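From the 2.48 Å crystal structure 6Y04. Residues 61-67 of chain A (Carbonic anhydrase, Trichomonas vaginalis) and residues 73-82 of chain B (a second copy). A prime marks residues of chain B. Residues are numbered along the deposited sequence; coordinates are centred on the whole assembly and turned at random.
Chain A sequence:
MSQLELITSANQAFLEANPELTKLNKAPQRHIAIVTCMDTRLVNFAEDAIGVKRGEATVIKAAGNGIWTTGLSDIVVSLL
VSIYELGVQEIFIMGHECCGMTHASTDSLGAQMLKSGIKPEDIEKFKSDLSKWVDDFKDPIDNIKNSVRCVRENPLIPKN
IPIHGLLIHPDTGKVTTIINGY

Chain A, residues 61-67: KAAGNGI
Chain B, residues 73-82: SDIVVSLLVS

This contact sets a tight turn of chain A against one face of a helix in chain B, and its scale is modest: 212 Å² buried, both sides summed. The helix spans Asp74′ to Ser82′ and runs on beyond, with phi/psi near -60/-45. Ser73′, just before it at -152/175 with chi1 p, is the N-cap: its OG accepts from Val76′ N at 3.2 Å. Regular i to i+4 bonds follow, beginning with Val77′ N to Ser73′ O at 2.9 Å.

Chain A enters extended, Lys61 at -135/132 and Ala62 at -146/160, then makes a type II turn from Ala62 to Asn65, closed by Asn65 N to Ala62 O at 2.9 Å. Ala63 takes -55/109 and Gly64 88/0, angles at which a CB would jam against the carbonyl O of Ala63, so the turn itself calls for glycine. Asn65 (44/46, chi1 p) stays out of reach of the helix; Gly66 (-106/138) and Ile67 (-119/109, chi1 m, chi2 p) return to extended angles. Register is fixed by Ala63 CA and Ser78′ CA, 4.8 Å apart; both side chains are small. Ala62 lies by Asp74′ and Ser78′, Ala63 by Ser78′ and Val81′, so this step of the chain advances in the helix's N-to-C sense; beyond the turn, Gly66 comes back near Asp74′.

One hydrogen bond crosses the contact. Ala63 N donates to Ser78′ OG at 2.9 Å, nearly straight at 172°. The serine, chi1 m, directs its own proton back along the helix, OG to Asp74′ O at 2.9 Å, so the hydroxyl donates within its helix while accepting from the turn. Ser78′ N also donates to Asp74′ O at 3.1 Å. The rule is economical: a helical serine, its hydroxyl held by the carbonyl four residues earlier, offers an acceptor to an amide of the opposing turn.

Van der Waals contacts accompany this bond. The CA-to-CB bonds of Ala62 and Ala63 both point toward the helix, and their methyls lie near the same hydroxyl: Ala62 CB is 3.6 Å from Ser78′ OG, Ala63 CB 3.7 Å. Ala63 CB also makes an apolar contact with Val81′ CG2 at 4.3 Å, the valine being chi1 t. One helical turn before Ser78′, Asp74′ (chi1 m, chi2 -28°) brings its CB to 4.3 Å from Ala62 CB.

The carboxylate of Asp74′ bonds elsewhere in the structure; its OD1 merely comes within 4.5 Å of Gly66 O. The contacting helix residues are thus Asp74′, Ser78′ and Val81′, spaced four and three apart along one face, while Ile75′ and Leu79′ point away from the turn.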

# COMPACT_ATOMS: atom_id res chain seq x y z
N LYS A 61 1.89 0.07 -0.57
CA LYS A 61 1.79 -1.32 -0.96
C LYS A 61 0.52 -1.59 -1.76
O LYS A 61 -0.58 -1.23 -1.35
CB LYS A 61 1.74 -2.25 0.25
CG LYS A 61 2.95 -2.27 1.18
CD LYS A 61 2.85 -3.46 2.09
CE LYS A 61 3.83 -3.45 3.24
NZ LYS A 61 3.57 -4.62 4.12
N ALA A 62 0.68 -2.29 -2.89
CA ALA A 62 -0.41 -2.80 -3.69
C ALA A 62 0.01 -4.14 -4.29
O ALA A 62 1.20 -4.41 -4.41
CB ALA A 62 -0.77 -1.81 -4.77
N ALA A 63 -0.98 -4.94 -4.70
CA ALA A 63 -0.72 -6.21 -5.37
C ALA A 63 0.18 -5.98 -6.58
O ALA A 63 -0.26 -5.40 -7.57
CB ALA A 63 -2.02 -6.86 -5.76
N GLY A 64 1.44 -6.42 -6.49
CA GLY A 64 2.35 -6.38 -7.62
C GLY A 64 3.13 -5.07 -7.73
O GLY A 64 3.93 -4.91 -8.65
N ASN A 65 2.89 -4.14 -6.80
CA ASN A 65 3.66 -2.91 -6.66
C ASN A 65 3.93 -2.24 -8.01
O ASN A 65 5.05 -1.82 -8.29
CB ASN A 65 4.98 -3.15 -5.91
CG ASN A 65 5.80 -4.28 -6.51
OD1 ASN A 65 5.60 -5.44 -6.16
ND2 ASN A 65 6.71 -3.95 -7.41
N GLY A 66 2.88 -2.13 -8.84
CA GLY A 66 3.05 -1.72 -10.22
C GLY A 66 2.58 -0.28 -10.46
O GLY A 66 1.55 0.14 -9.93
N ILE A 67 3.37 0.45 -11.24
CA ILE A 67 2.93 1.69 -11.86
C ILE A 67 3.02 1.48 -13.37
O ILE A 67 4.12 1.37 -13.92
CB ILE A 67 3.78 2.89 -11.40
CG1 ILE A 67 3.80 3.04 -9.88
CG2 ILE A 67 3.35 4.17 -12.10
CD1 ILE A 67 4.87 2.21 -9.19
N SER B 73 -9.20 0.61 -8.85
CA SER B 73 -8.06 1.39 -8.42
C SER B 73 -6.98 0.41 -7.98
O SER B 73 -7.24 -0.79 -7.96
CB SER B 73 -8.46 2.32 -7.30
OG SER B 73 -8.89 1.57 -6.16
N ASP B 74 -5.80 0.92 -7.63
CA ASP B 74 -4.72 0.10 -7.11
C ASP B 74 -5.24 -0.70 -5.91
O ASP B 74 -5.02 -1.91 -5.81
CB ASP B 74 -3.48 0.93 -6.74
CG ASP B 74 -2.73 1.52 -7.92
OD1 ASP B 74 -2.79 0.92 -9.02
OD2 ASP B 74 -2.09 2.58 -7.75
N ILE B 75 -5.93 -0.00 -5.00
CA ILE B 75 -6.37 -0.60 -3.75
C ILE B 75 -7.44 -1.65 -4.04
O ILE B 75 -7.37 -2.76 -3.52
CB ILE B 75 -6.81 0.47 -2.74
CG1 ILE B 75 -5.59 1.23 -2.20
CG2 ILE B 75 -7.64 -0.12 -1.61
CD1 ILE B 75 -5.93 2.50 -1.47
N VAL B 76 -8.42 -1.29 -4.88
CA VAL B 76 -9.52 -2.20 -5.21
C VAL B 76 -8.97 -3.48 -5.83
O VAL B 76 -9.34 -4.57 -5.40
CB VAL B 76 -10.60 -1.52 -6.07
CG1 VAL B 76 -11.44 -2.51 -6.86
CG2 VAL B 76 -11.49 -0.63 -5.23
N VAL B 77 -8.07 -3.35 -6.81
CA VAL B 77 -7.50 -4.50 -7.50
C VAL B 77 -6.81 -5.42 -6.49
O VAL B 77 -6.94 -6.64 -6.58
CB VAL B 77 -6.55 -4.08 -8.64
CG1 VAL B 77 -5.78 -5.26 -9.21
CG2 VAL B 77 -7.31 -3.37 -9.76
N SER B 78 -6.08 -4.81 -5.55
CA SER B 78 -5.40 -5.52 -4.47
C SER B 78 -6.40 -6.36 -3.67
O SER B 78 -6.08 -7.48 -3.28
CB SER B 78 -4.67 -4.55 -3.58
OG SER B 78 -3.64 -3.90 -4.30
N LEU B 79 -7.60 -5.82 -3.45
CA LEU B 79 -8.63 -6.53 -2.71
C LEU B 79 -9.20 -7.69 -3.53
O LEU B 79 -9.49 -8.75 -2.98
CB LEU B 79 -9.71 -5.54 -2.27
CG LEU B 79 -9.27 -4.52 -1.23
CD1 LEU B 79 -10.32 -3.46 -1.00
CD2 LEU B 79 -8.90 -5.21 0.08
N LEU B 80 -9.33 -7.50 -4.85
CA LEU B 80 -9.85 -8.54 -5.73
C LEU B 80 -8.87 -9.71 -5.76
O LEU B 80 -9.28 -10.87 -5.67
CB LEU B 80 -10.09 -7.99 -7.14
CG LEU B 80 -11.13 -6.89 -7.26
CD1 LEU B 80 -11.10 -6.28 -8.66
CD2 LEU B 80 -12.53 -7.40 -6.93
N VAL B 81 -7.57 -9.39 -5.87
CA VAL B 81 -6.53 -10.40 -5.85
C VAL B 81 -6.54 -11.11 -4.50
O VAL B 81 -6.44 -12.33 -4.44
CB VAL B 81 -5.15 -9.79 -6.18
CG1 VAL B 81 -4.02 -10.80 -6.01
CG2 VAL B 81 -5.12 -9.18 -7.57
N SER B 82 -6.67 -10.34 -3.42
CA SER B 82 -6.68 -10.92 -2.08
C SER B 82 -7.79 -11.96 -1.96
O SER B 82 -7.56 -13.06 -1.46
CB SER B 82 -6.81 -9.85 -1.01
OG SER B 82 -5.63 -9.08 -0.93